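Local coordinates for protein hdh assembly factor Kustc1130 (Kuenenia stuttgartiensis, PDB 6HIF) that probably helps assemble hydrazine dehydrogenase, as a small beta-sandwich protein found in a large complex with chains of another protein, at residues Lys32-Ala37 with Thr63-Leu68; Tyr73-His78 with Val99-Gly104; Val77-Gly82 with Ala105-Pro110. All coordinates share one frame; numbering follows the deposited sequence.

Contact 1: residues Lys32-Ala37 with Thr63-Leu68; sequences KLWVTA and TCVFEL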
ATOM      1  N   LYS Y  32     -22.295  60.234  28.725  1.00 47.48           N
ATOM      2  CA  LYS Y  32     -23.664  60.089  28.257  1.00 47.83           C
ATOM      3  C   LYS Y  32     -24.604  60.612  29.337  1.00 47.76           C
ATOM      4  O   LYS Y  32     -24.569  60.146  30.473  1.00 49.36           O
ATOM      5  CB  LYS Y  32     -23.965  58.634  27.882  1.00 49.56           C
ATOM      6  CG  LYS Y  32     -24.743  58.445  26.584  1.00 52.42           C
ATOM      7  CD  LYS Y  32     -25.013  56.990  26.231  1.00 56.31           C
ATOM      8  CE  LYS Y  32     -25.824  56.811  24.960  1.00 56.21           C
ATOM      9  NZ  LYS Y  32     -26.610  55.552  24.968  1.00 54.66           N
ATOM     10  N   LEU Y  33     -25.425  61.604  28.969  1.00 47.26           N
ATOM     11  CA  LEU Y  33     -26.348  62.237  29.896  1.00 45.44           C
ATOM     12  C   LEU Y  33     -27.779  62.034  29.409  1.00 45.95           C
ATOM     13  O   LEU Y  33     -28.129  62.441  28.304  1.00 46.58           O
ATOM     14  CB  LEU Y  33     -26.014  63.729  30.004  1.00 44.38           C
ATOM     15  CG  LEU Y  33     -26.940  64.555  30.896  1.00 43.20           C
ATOM     16  CD1 LEU Y  33     -26.663  64.292  32.368  1.00 43.49           C
ATOM     17  CD2 LEU Y  33     -26.788  66.037  30.595  1.00 43.25           C
ATOM     18  N   TRP Y  34     -28.588  61.392  30.259  1.00 46.13           N
ATOM     19  CA  TRP Y  34     -30.018  61.250  30.044  1.00 44.79           C
ATOM     20  C   TRP Y  34     -30.732  62.331  30.847  1.00 44.48           C
ATOM     21  O   TRP Y  34     -30.455  62.497  32.035  1.00 45.46           O
ATOM     22  CB  TRP Y  34     -30.485  59.865  30.505  1.00 45.88           C
ATOM     23  CG  TRP Y  34     -29.810  58.694  29.857  1.00 45.71           C
ATOM     24  CD1 TRP Y  34     -28.485  58.363  29.911  1.00 45.50           C
ATOM     25  CD2 TRP Y  34     -30.452  57.658  29.093  1.00 44.67           C
ATOM     26  NE1 TRP Y  34     -28.255  57.206  29.216  1.00 46.41           N
ATOM     27  CE2 TRP Y  34     -29.443  56.748  28.707  1.00 46.04           C
ATOM     28  CE3 TRP Y  34     -31.774  57.411  28.700  1.00 43.15           C
ATOM     29  CZ2 TRP Y  34     -29.722  55.616  27.939  1.00 46.55           C
ATOM     30  CZ3 TRP Y  34     -32.048  56.293  27.943  1.00 43.70           C
ATOM     31  CH2 TRP Y  34     -31.033  55.408  27.570  1.00 44.35           C
ATOM     32  N   VAL Y  35     -31.643  63.062  30.194  1.00 43.22           N
ATOM     33  CA  VAL Y  35     -32.448  64.057  30.892  1.00 43.07           C
ATOM     34  C   VAL Y  35     -33.928  63.749  30.672  1.00 43.22           C
ATOM     35  O   VAL Y  35     -34.402  63.728  29.537  1.00 44.73           O
ATOM     36  CB  VAL Y  35     -32.093  65.505  30.492  1.00 41.95           C
ATOM     37  CG1 VAL Y  35     -32.906  66.522  31.279  1.00 41.52           C
ATOM     38  CG2 VAL Y  35     -30.609  65.792  30.648  1.00 41.92           C
ATOM     39  N   THR Y  36     -34.643  63.507  31.777  1.00 42.65           N
ATOM     40  CA  THR Y  36     -36.060  63.186  31.735  1.00 41.56           C
ATOM     41  C   THR Y  36     -36.856  64.358  32.305  1.00 41.73           C
ATOM     42  O   THR Y  36     -36.576  64.835  33.407  1.00 41.08           O
ATOM     43  CB  THR Y  36     -36.358  61.875  32.473  1.00 41.19           C
ATOM     44  OG1 THR Y  36     -35.531  60.845  31.929  1.00 40.89           O
ATOM     45  CG2 THR Y  36     -37.810  61.460  32.381  1.00 39.76           C
ATOM     46  N   ALA Y  37     -37.847  64.808  31.528  1.00 41.15           N
ATOM     47  CA  ALA Y  37     -38.718  65.904  31.921  1.00 40.95           C
ATOM     48  C   ALA Y  37     -40.047  65.340  32.414  1.00 41.82           C
ATOM     49  O   ALA Y  37     -40.779  64.703  31.657  1.00 42.27           O
ATOM     50  CB  ALA Y  37     -38.912  66.846  30.757  1.00 41.07           C
ATOM     51  N   THR Y  63     -37.698  62.140  27.473  1.00 48.70           N
ATOM     52  CA  THR Y  63     -36.296  61.890  27.764  1.00 48.26           C
ATOM     53  C   THR Y  63     -35.446  62.191  26.534  1.00 47.10           C
ATOM     54  O   THR Y  63     -35.765  61.756  25.430  1.00 50.54           O
ATOM     55  CB  THR Y  63     -36.089  60.460  28.280  1.00 48.75           C
ATOM     56  OG1 THR Y  63     -36.978  60.265  29.380  1.00 48.23           O
ATOM     57  CG2 THR Y  63     -34.666  60.187  28.717  1.00 49.07           C
ATOM     58  N   CYS Y  64     -34.367  62.947  26.758  1.00 45.21           N
ATOM     59  CA  CYS Y  64     -33.358  63.222  25.750  1.00 46.75           C
ATOM     60  C   CYS Y  64     -32.018  62.643  26.205  1.00 45.30           C
ATOM     61  O   CYS Y  64     -31.652  62.746  27.376  1.00 44.36           O
ATOM     62  CB  CYS Y  64     -33.205  64.724  25.543  1.00 51.09           C
ATOM     63  SG  CYS Y  64     -34.602  65.515  24.702  1.00 50.73           S
ATOM     64  N   VAL Y  65     -31.293  62.030  25.265  1.00 44.40           N
ATOM     65  CA  VAL Y  65     -29.979  61.471  25.546  1.00 45.29           C
ATOM     66  C   VAL Y  65     -28.932  62.327  24.834  1.00 45.37           C
ATOM     67  O   VAL Y  65     -29.027  62.556  23.631  1.00 43.95           O
ATOM     68  CB  VAL Y  65     -29.886  59.984  25.136  1.00 43.80           C
ATOM     69  CG1 VAL Y  65     -28.600  59.334  25.625  1.00 41.64           C
ATOM     70  CG2 VAL Y  65     -31.095  59.182  25.592  1.00 42.79           C
ATOM     71  N   PHE Y  66     -27.938  62.795  25.595  1.00 47.02           N
ATOM     72  CA  PHE Y  66     -26.880  63.636  25.063  1.00 49.55           C
ATOM     73  C   PHE Y  66     -25.534  62.937  25.220  1.00 52.30           C
ATOM     74  O   PHE Y  66     -25.237  62.387  26.281  1.00 53.18           O
ATOM     75  CB  PHE Y  66     -26.852  64.979  25.795  1.00 50.67           C
ATOM     76  CG  PHE Y  66     -28.137  65.759  25.712  1.00 53.89           C
ATOM     77  CD1 PHE Y  66     -28.392  66.592  24.633  1.00 55.89           C
ATOM     78  CD2 PHE Y  66     -29.093  65.658  26.710  1.00 54.95           C
ATOM     79  CE1 PHE Y  66     -29.577  67.307  24.554  1.00 57.72           C
ATOM     80  CE2 PHE Y  66     -30.278  66.372  26.631  1.00 56.46           C
ATOM     81  CZ  PHE Y  66     -30.518  67.196  25.554  1.00 57.90           C
ATOM     82  N   GLU Y  67     -24.733  62.972  24.148  1.00 54.59           N
ATOM     83  CA  GLU Y  67     -23.354  62.513  24.182  1.00 57.38           C
ATOM     84  C   GLU Y  67     -22.442  63.739  24.207  1.00 55.41           C
ATOM     85  O   GLU Y  67     -22.404  64.498  23.242  1.00 55.83           O
ATOM     86  CB  GLU Y  67     -23.074  61.607  22.983  1.00 59.78           C
ATOM     87  CG  GLU Y  67     -21.892  60.679  23.187  1.00 67.33           C
ATOM     88  CD  GLU Y  67     -21.377  60.021  21.916  1.00 74.01           C
ATOM     89  OE1 GLU Y  67     -21.012  60.752  20.968  1.00 75.73           O
ATOM     90  OE2 GLU Y  67     -21.340  58.775  21.874  1.00 79.38           O
ATOM     91  N   LEU Y  68     -21.730  63.930  25.325  1.00 53.95           N
ATOM     92  CA  LEU Y  68     -21.006  65.166  25.580  1.00 55.18           C
ATOM     93  C   LEU Y  68     -19.548  64.871  25.924  1.00 57.61           C
ATOM     94  O   LEU Y  68     -19.248  63.849  26.538  1.00 58.94           O
ATOM     95  CB  LEU Y  68     -21.673  65.894  26.750  1.00 54.07           C
ATOM     96  CG  LEU Y  68     -23.155  66.220  26.588  1.00 55.11           C
ATOM     97  CD1 LEU Y  68     -23.786  66.484  27.946  1.00 55.04           C
ATOM     98  CD2 LEU Y  68     -23.363  67.407  25.657  1.00 54.67           C
TER
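Strands K32-A37 and T63-L68 run antiparallel, their axes 4.6 Å apart at 163°. Two hydrogen-bonded pairs hold the backbone: L33 with F66 and V35 with C64 exchange N-H...O bonds in both directions, the straightest from L33 N to F66 O (2.8 Å, 175°). W34 leaves its strand with CG anti to the carbonyl carbon (chi1 -58°), which lays the indole alongside V65. CD2 meets V65 CG2, CE3 comes closest to that methyl at 3.6 Å, and CZ3 follows, while CE2 and NE1 face V65 CG1. V65 CG2 lies over the six-membered ring as a CH-pi contact, 3.8 Å from its centroid, and T63 CG2 sits at the ring edge. F98 stacks on the indole; a heme c lies about 4 Å from it. An alanine in place of W34 would remove the V65 contact and F98 stack and would probably loosen this face beside the heme. Beyond W34, T36 OG1 and T63 OG1 share a hydrogen bond of 3.0 Å. K32 CE rests on V65 CG1, while its NZ reaches an acidic side chain on the chain of another protein. L33, V35, C64 and F66 face inward, C64 disulfide-bonded to C56, as in a beta-sandwich sheet.

Contact 2: residues Tyr73-His78 with Val99-Gly104; sequences YAISVH and VSLDLG. With SO4 (sulfate ion), chain B.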
ATOM      1  N   TYR Y  73     -21.637  71.550  32.526  1.00 53.21           N
ATOM      2  CA  TYR Y  73     -22.724  71.935  31.641  1.00 53.57           C
ATOM      3  C   TYR Y  73     -23.899  72.454  32.465  1.00 56.31           C
ATOM      4  O   TYR Y  73     -24.027  72.131  33.645  1.00 60.46           O
ATOM      5  CB  TYR Y  73     -23.182  70.740  30.803  1.00 52.52           C
ATOM      6  CG  TYR Y  73     -22.190  70.256  29.777  1.00 53.81           C
ATOM      7  CD1 TYR Y  73     -21.184  69.361  30.112  1.00 54.12           C
ATOM      8  CD2 TYR Y  73     -22.263  70.685  28.461  1.00 55.00           C
ATOM      9  CE1 TYR Y  73     -20.270  68.915  29.170  1.00 54.15           C
ATOM     10  CE2 TYR Y  73     -21.361  70.242  27.505  1.00 54.60           C
ATOM     11  CZ  TYR Y  73     -20.361  69.354  27.860  1.00 53.32           C
ATOM     12  OH  TYR Y  73     -19.472  68.916  26.922  1.00 51.61           O
ATOM     13  N   ALA Y  74     -24.753  73.256  31.820  1.00 56.61           N
ATOM     14  CA  ALA Y  74     -26.000  73.711  32.414  1.00 55.19           C
ATOM     15  C   ALA Y  74     -27.179  73.084  31.668  1.00 56.00           C
ATOM     16  O   ALA Y  74     -27.353  73.299  30.469  1.00 54.41           O
ATOM     17  CB  ALA Y  74     -26.057  75.220  32.404  1.00 52.22           C
ATOM     18  N   ILE Y  75     -27.964  72.278  32.394  1.00 56.07           N
ATOM     19  CA  ILE Y  75     -29.172  71.672  31.855  1.00 56.83           C
ATOM     20  C   ILE Y  75     -30.334  72.623  32.129  1.00 58.79           C
ATOM     21  O   ILE Y  75     -30.501  73.097  33.253  1.00 58.97           O
ATOM     22  CB  ILE Y  75     -29.426  70.274  32.461  1.00 56.16           C
ATOM     23  CG1 ILE Y  75     -28.193  69.372  32.376  1.00 56.53           C
ATOM     24  CG2 ILE Y  75     -30.642  69.615  31.825  1.00 55.86           C
ATOM     25  CD1 ILE Y  75     -28.237  68.188  33.316  1.00 56.98           C
ATOM     26  N   SER Y  76     -31.120  72.899  31.084  1.00 59.86           N
ATOM     27  CA  SER Y  76     -32.329  73.692  31.220  1.00 59.75           C
ATOM     28  C   SER Y  76     -33.464  73.040  30.438  1.00 60.15           C
ATOM     29  O   SER Y  76     -33.315  72.734  29.255  1.00 58.24           O
ATOM     30  CB  SER Y  76     -32.100  75.121  30.800  1.00 59.41           C
ATOM     31  OG  SER Y  76     -31.722  75.191  29.436  1.00 57.03           O
ATOM     32  N   VAL Y  77     -34.589  72.824  31.130  1.00 62.43           N
ATOM     33  CA  VAL Y  77     -35.777  72.243  30.530  1.00 64.36           C
ATOM     34  C   VAL Y  77     -36.860  73.317  30.468  1.00 64.74           C
ATOM     35  O   VAL Y  77     -37.274  73.845  31.498  1.00 63.33           O
ATOM     36  CB  VAL Y  77     -36.245  70.992  31.302  1.00 62.64           C
ATOM     37  CG1 VAL Y  77     -37.463  70.347  30.656  1.00 63.32           C
ATOM     38  CG2 VAL Y  77     -35.128  69.971  31.459  1.00 62.20           C
ATOM     39  N   HIS Y  78     -37.294  73.636  29.242  1.00 66.04           N
ATOM     40  CA  HIS Y  78     -38.331  74.625  28.994  1.00 67.83           C
ATOM     41  C   HIS Y  78     -39.510  73.952  28.296  1.00 69.07           C
ATOM     42  O   HIS Y  78     -39.314  73.081  27.449  1.00 69.32           O
ATOM     43  CB  HIS Y  78     -37.763  75.785  28.160  1.00 71.09           C
ATOM     44  CG  HIS Y  78     -36.997  76.796  28.948  1.00 74.21           C
ATOM     45  ND1 HIS Y  78     -37.220  78.153  28.821  1.00 78.16           N
ATOM     46  CD2 HIS Y  78     -36.020  76.662  29.872  1.00 76.70           C
ATOM     47  CE1 HIS Y  78     -36.413  78.810  29.631  1.00 77.93           C
ATOM     48  NE2 HIS Y  78     -35.667  77.918  30.288  1.00 76.24           N
ATOM     49  N   VAL Y  99     -30.536  62.178  34.693  1.00 42.36           N
ATOM     50  CA  VAL Y  99     -31.042  63.323  35.428  1.00 42.04           C
ATOM     51  C   VAL Y  99     -32.556  63.377  35.243  1.00 44.09           C
ATOM     52  O   VAL Y  99     -33.063  63.264  34.124  1.00 42.05           O
ATOM     53  CB  VAL Y  99     -30.347  64.632  35.001  1.00 40.72           C
ATOM     54  CG1 VAL Y  99     -31.067  65.867  35.523  1.00 39.32           C
ATOM     55  CG2 VAL Y  99     -28.887  64.656  35.420  1.00 39.66           C
ATOM     56  N   SER Y 100     -33.264  63.523  36.369  1.00 46.17           N
ATOM     57  CA  SER Y 100     -34.717  63.570  36.370  1.00 47.15           C
ATOM     58  C   SER Y 100     -35.181  64.888  36.978  1.00 47.33           C
ATOM     59  O   SER Y 100     -34.970  65.135  38.164  1.00 49.92           O
ATOM     60  CB  SER Y 100     -35.284  62.397  37.120  1.00 48.47           C
ATOM     61  OG  SER Y 100     -36.532  62.015  36.568  1.00 49.78           O
ATOM     62  N   LEU Y 101     -35.804  65.728  36.145  1.00 46.33           N
ATOM     63  CA  LEU Y 101     -36.245  67.045  36.575  1.00 45.25           C
ATOM     64  C   LEU Y 101     -37.766  67.128  36.477  1.00 46.04           C
ATOM     65  O   LEU Y 101     -38.335  66.884  35.411  1.00 46.18           O
ATOM     66  CB  LEU Y 101     -35.571  68.116  35.707  1.00 42.47           C
ATOM     67  CG  LEU Y 101     -34.055  68.237  35.858  1.00 40.98           C
ATOM     68  CD1 LEU Y 101     -33.461  69.012  34.694  1.00 40.52           C
ATOM     69  CD2 LEU Y 101     -33.672  68.878  37.186  1.00 39.34           C
ATOM     70  N   ASP Y 102     -38.406  67.461  37.606  1.00 45.87           N
ATOM     71  CA  ASP Y 102     -39.848  67.638  37.655  1.00 47.62           C
ATOM     72  C   ASP Y 102     -40.178  69.127  37.604  1.00 48.98           C
ATOM     73  O   ASP Y 102     -39.605  69.917  38.350  1.00 51.06           O
ATOM     74  CB  ASP Y 102     -40.462  66.988  38.894  1.00 49.12           C
ATOM     75  CG  ASP Y 102     -41.975  66.878  38.809  1.00 50.73           C
ATOM     76  OD1 ASP Y 102     -42.451  66.023  38.036  1.00 50.48           O
ATOM     77  OD2 ASP Y 102     -42.664  67.658  39.504  1.00 50.13           O
ATOM     78  N   LEU Y 103     -41.123  69.490  36.728  1.00 49.30           N
ATOM     79  CA  LEU Y 103     -41.441  70.885  36.467  1.00 48.98           C
ATOM     80  C   LEU Y 103     -42.751  71.264  37.151  1.00 49.49           C
ATOM     81  O   LEU Y 103     -43.264  72.360  36.942  1.00 49.93           O
ATOM     82  CB  LEU Y 103     -41.520  71.113  34.954  1.00 47.84           C
ATOM     83  CG  LEU Y 103     -40.192  71.403  34.258  1.00 48.36           C
ATOM     84  CD1 LEU Y 103     -39.381  70.127  34.066  1.00 47.43           C
ATOM     85  CD2 LEU Y 103     -40.426  72.088  32.919  1.00 48.47           C
ATOM     86  N   GLY Y 104     -43.281  70.348  37.969  1.00 49.74           N
ATOM     87  CA  GLY Y 104     -44.471  70.615  38.759  1.00 49.46           C
ATOM     88  C   GLY Y 104     -45.755  70.347  37.979  1.00 49.94           C
ATOM     89  O   GLY Y 104     -45.712  69.952  36.814  1.00 49.98           O
TER
HETATM   90  S   SO4 B 201     -32.184  79.029  29.423  1.00137.39           S
HETATM   91  O1  SO4 B 201     -32.171  78.012  28.347  1.00137.31           O
HETATM   92  O2  SO4 B 201     -32.563  78.405  30.708  1.00136.27           O
HETATM   93  O3  SO4 B 201     -30.833  79.621  29.554  1.00136.71           O
HETATM   94  O4  SO4 B 201     -33.170  80.083  29.089  1.00141.09           O
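S76 OG is gripped by one hydrogen bond, 3.1 Å to O1 of a sulfate that probably came from the crystallisation liquor. With chi1 at 61° the hydroxyl sits between the backbone N and the carbonyl carbon. The same ion takes a weak bond from H78 NE2 to O2 (3.2 Å), and H86 NE2 is also hydrogen-bonded to it, so three side chains hold it on the outer surface of the beta-sandwich. The alternation of strand 73-78 explains the division: S76 and H78 point away from 99-104, whereas I75 and V77 point toward it and fill the space between the two sheets. The strand axes approach to 9.3 Å at an angle of -40°, a face-to-face packing made mainly by apolar side chains. I75 CD1 and V99 CG2 meet tip to tip at 4.2 Å. L101 CD1 is shared, touching I75 CG2 on one strand position and V77 CG2 two residues on, the latter at 3.8 Å as the side chains cross obliquely. L33 from strand 31-39 also packs on I75, and A37 on V77. Past the strand, D102 OD2 accepts from G104 N in an Asx turn (3.2 Å), met from above the carboxylate plane. Within the turn L103 points toward strand 73-78, its CD1 3.9 Å from V77 CG1.

Contact 3: residues Val77-Gly82 with Ala105-Pro110; sequences VHEHGG and AKARHP. With SO4 (sulfate ion), chain B.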
ATOM      1  N   VAL Y  77     -34.589  72.824  31.130  1.00 62.43           N
ATOM      2  CA  VAL Y  77     -35.777  72.243  30.530  1.00 64.36           C
ATOM      3  C   VAL Y  77     -36.860  73.317  30.468  1.00 64.74           C
ATOM      4  O   VAL Y  77     -37.274  73.845  31.498  1.00 63.33           O
ATOM      5  CB  VAL Y  77     -36.245  70.992  31.302  1.00 62.64           C
ATOM      6  CG1 VAL Y  77     -37.463  70.347  30.656  1.00 63.32           C
ATOM      7  CG2 VAL Y  77     -35.128  69.971  31.459  1.00 62.20           C
ATOM      8  N   HIS Y  78     -37.294  73.636  29.242  1.00 66.04           N
ATOM      9  CA  HIS Y  78     -38.331  74.625  28.994  1.00 67.83           C
ATOM     10  C   HIS Y  78     -39.510  73.952  28.296  1.00 69.07           C
ATOM     11  O   HIS Y  78     -39.314  73.081  27.449  1.00 69.32           O
ATOM     12  CB  HIS Y  78     -37.763  75.785  28.160  1.00 71.09           C
ATOM     13  CG  HIS Y  78     -36.997  76.796  28.948  1.00 74.21           C
ATOM     14  ND1 HIS Y  78     -37.220  78.153  28.821  1.00 78.16           N
ATOM     15  CD2 HIS Y  78     -36.020  76.662  29.872  1.00 76.70           C
ATOM     16  CE1 HIS Y  78     -36.413  78.810  29.631  1.00 77.93           C
ATOM     17  NE2 HIS Y  78     -35.667  77.918  30.288  1.00 76.24           N
ATOM     18  N   GLU Y  79     -40.729  74.367  28.665  1.00 71.97           N
ATOM     19  CA  GLU Y  79     -41.955  73.863  28.058  1.00 73.28           C
ATOM     20  C   GLU Y  79     -42.945  75.013  27.876  1.00 75.00           C
ATOM     21  O   GLU Y  79     -42.964  75.948  28.677  1.00 74.23           O
ATOM     22  CB  GLU Y  79     -42.470  72.642  28.829  1.00 73.31           C
ATOM     23  CG  GLU Y  79     -43.974  72.596  29.032  1.00 72.71           C
ATOM     24  CD  GLU Y  79     -44.437  73.274  30.309  1.00 78.06           C
ATOM     25  OE1 GLU Y  79     -43.617  73.411  31.234  1.00 85.07           O
ATOM     26  OE2 GLU Y  79     -45.613  73.665  30.376  1.00 79.74           O
ATOM     27  N   HIS Y  80     -43.772  74.907  26.824  1.00 77.65           N
ATOM     28  CA  HIS Y  80     -44.557  75.999  26.261  1.00 79.16           C
ATOM     29  C   HIS Y  80     -45.541  76.604  27.264  1.00 77.79           C
ATOM     30  O   HIS Y  80     -46.124  77.654  26.996  1.00 78.98           O
ATOM     31  CB  HIS Y  80     -45.237  75.561  24.953  1.00 86.23           C
ATOM     32  CG  HIS Y  80     -44.455  75.899  23.723  1.00 94.62           C
ATOM     33  ND1 HIS Y  80     -44.508  77.149  23.126  1.00 94.09           N
ATOM     34  CD2 HIS Y  80     -43.601  75.162  22.976  1.00 94.66           C
ATOM     35  CE1 HIS Y  80     -43.720  77.166  22.068  1.00 90.89           C
ATOM     36  NE2 HIS Y  80     -43.154  75.957  21.954  1.00 92.25           N
ATOM     37  N   GLY Y  81     -45.717  75.948  28.416  1.00 76.29           N
ATOM     38  CA  GLY Y  81     -46.581  76.458  29.470  1.00 74.11           C
ATOM     39  C   GLY Y  81     -45.961  77.649  30.198  1.00 72.60           C
ATOM     40  O   GLY Y  81     -46.675  78.511  30.704  1.00 72.41           O
ATOM     41  N   GLY Y  82     -44.624  77.678  30.248  1.00 72.26           N
ATOM     42  CA  GLY Y  82     -43.889  78.758  30.882  1.00 72.24           C
ATOM     43  C   GLY Y  82     -43.120  78.288  32.115  1.00 74.00           C
ATOM     44  O   GLY Y  82     -42.671  79.105  32.917  1.00 72.79           O
ATOM     45  N   ALA Y 105     -46.892  70.588  38.647  1.00 49.45           N
ATOM     46  CA  ALA Y 105     -48.211  70.250  38.135  1.00 49.23           C
ATOM     47  C   ALA Y 105     -48.646  71.226  37.044  1.00 49.41           C
ATOM     48  O   ALA Y 105     -49.509  70.899  36.230  1.00 48.61           O
ATOM     49  CB  ALA Y 105     -49.204  70.212  39.269  1.00 49.18           C
ATOM     50  N   LYS Y 106     -48.030  72.415  37.028  1.00 51.69           N
ATOM     51  CA  LYS Y 106     -48.369  73.458  36.072  1.00 51.99           C
ATOM     52  C   LYS Y 106     -47.852  73.087  34.684  1.00 50.78           C
ATOM     53  O   LYS Y 106     -48.255  73.693  33.695  1.00 52.37           O
ATOM     54  CB  LYS Y 106     -47.813  74.813  36.522  1.00 54.33           C
ATOM     55  CG  LYS Y 106     -48.486  75.442  37.738  1.00 57.64           C
ATOM     56  CD  LYS Y 106     -47.672  76.576  38.339  1.00 60.70           C
ATOM     57  CE  LYS Y 106     -48.234  77.126  39.633  1.00 63.08           C
ATOM     58  NZ  LYS Y 106     -49.429  77.968  39.396  1.00 68.44           N
ATOM     59  N   ALA Y 107     -46.969  72.081  34.621  1.00 49.98           N
ATOM     60  CA  ALA Y 107     -46.343  71.662  33.377  1.00 49.57           C
ATOM     61  C   ALA Y 107     -47.160  70.563  32.700  1.00 51.06           C
ATOM     62  O   ALA Y 107     -46.750  70.035  31.669  1.00 49.78           O
ATOM     63  CB  ALA Y 107     -44.931  71.208  33.649  1.00 48.97           C
ATOM     64  N   ARG Y 108     -48.317  70.229  33.287  1.00 54.77           N
ATOM     65  CA  ARG Y 108     -49.181  69.170  32.790  1.00 56.25           C
ATOM     66  C   ARG Y 108     -50.307  69.788  31.969  1.00 59.82           C
ATOM     67  O   ARG Y 108     -51.109  70.557  32.500  1.00 68.49           O
ATOM     68  CB  ARG Y 108     -49.738  68.378  33.976  1.00 56.60           C
ATOM     69  CG  ARG Y 108     -50.085  66.931  33.659  1.00 56.56           C
ATOM     70  CD  ARG Y 108     -50.546  66.217  34.911  1.00 56.52           C
ATOM     71  NE  ARG Y 108     -50.862  64.814  34.680  1.00 56.37           N
ATOM     72  CZ  ARG Y 108     -51.274  63.974  35.624  1.00 56.65           C
ATOM     73  NH1 ARG Y 108     -51.466  64.405  36.862  1.00 56.23           N
ATOM     74  NH2 ARG Y 108     -51.489  62.705  35.327  1.00 55.78           N
ATOM     75  N   HIS Y 109     -50.360  69.438  30.678  1.00 61.51           N
ATOM     76  CA  HIS Y 109     -51.262  70.094  29.743  1.00 70.34           C
ATOM     77  C   HIS Y 109     -52.198  69.081  29.087  1.00 74.38           C
ATOM     78  O   HIS Y 109     -51.765  67.992  28.715  1.00 65.52           O
ATOM     79  CB  HIS Y 109     -50.470  70.914  28.714  1.00 67.32           C
ATOM     80  CG  HIS Y 109     -49.745  72.072  29.310  1.00 67.09           C
ATOM     81  ND1 HIS Y 109     -50.408  73.145  29.883  1.00 71.91           N
ATOM     82  CD2 HIS Y 109     -48.427  72.335  29.424  1.00 65.63           C
ATOM     83  CE1 HIS Y 109     -49.525  74.021  30.320  1.00 74.25           C
ATOM     84  NE2 HIS Y 109     -48.304  73.543  30.052  1.00 71.00           N
ATOM     85  N   PRO Y 110     -53.508  69.410  28.939  1.00 85.06           N
ATOM     86  CA  PRO Y 110     -54.470  68.519  28.284  1.00 91.53           C
ATOM     87  C   PRO Y 110     -54.029  68.075  26.893  1.00 97.52           C
ATOM     88  O   PRO Y 110     -53.520  68.878  26.113  1.00103.63           O
ATOM     89  CB  PRO Y 110     -55.750  69.367  28.202  1.00 93.51           C
ATOM     90  CG  PRO Y 110     -55.625  70.307  29.382  1.00 97.64           C
ATOM     91  CD  PRO Y 110     -54.147  70.639  29.441  1.00 92.47           C
TER
HETATM   92  S   SO4 B 201     -32.184  79.029  29.423  1.00137.39           S
HETATM   93  O1  SO4 B 201     -32.171  78.012  28.347  1.00137.31           O
HETATM   94  O2  SO4 B 201     -32.563  78.405  30.708  1.00136.27           O
HETATM   95  O3  SO4 B 201     -30.833  79.621  29.554  1.00136.71           O
HETATM   96  O4  SO4 B 201     -33.170  80.083  29.089  1.00141.09           O
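H109 NE2 donates to E79 OE2 over 2.7 Å, a His-carboxylate hydrogen bond that ties the C-terminal tail to E79 and the turn that follows, at the surface of the sandwich. The two side chains reach tip to tip. OE2 lies 6° out of the imidazole plane and is met nearly along its own C-O axis, while the N-H...O angle is 141° and the carboxylate and ring planes are turned 43° apart. A neighbouring carboxylate would be expected to favour a protonated imidazole. OE2 also takes a weak bond from G81 N at 3.0 Å, so one oxygen serves both the tail and the E79-G82 turn. The other oxygen, OE1, rests against A107 CB at 3.5 Å, and L103 packs on the same side chain. What positions these groups lies one step further out. E79 bends at chi2, which folds its carboxylate back over the turn; G82 N bonds to E79 O at 2.9 Å and closes that turn. Across from it, the 3-10 segment 105-107, with R108 N bonded to A105 O, presents A107, which packs on A39. G81 sits so close to the imidazole that a beta-carbon would clash, its CA standing 3.4 Å from H109 NE2.

In the fold
From the N terminus, strand 31-39 comes first and contact 1 closes the loop through strands 42-43, 48-51 and 54-57 when 63-68 returns beside it. The chain then turns into strand 71-79 of the other sheet, which opens contacts 2 and 3, both later in series. Contact 2 closes the excursion through strand 83-91, and contact 3 that through 83-91 and 96-102. They cross: 77-82 begins inside the span of contact 2, sharing V77 and H78, and 105-110 lies beyond it. Strand 96-102 joins contacts 1 and 2 by parallel pairing with 31-39. Contact 1 pairs two strands of one sheet, contact 2 packs that sheet on the other, and contact 3 fastens the C-terminal tail.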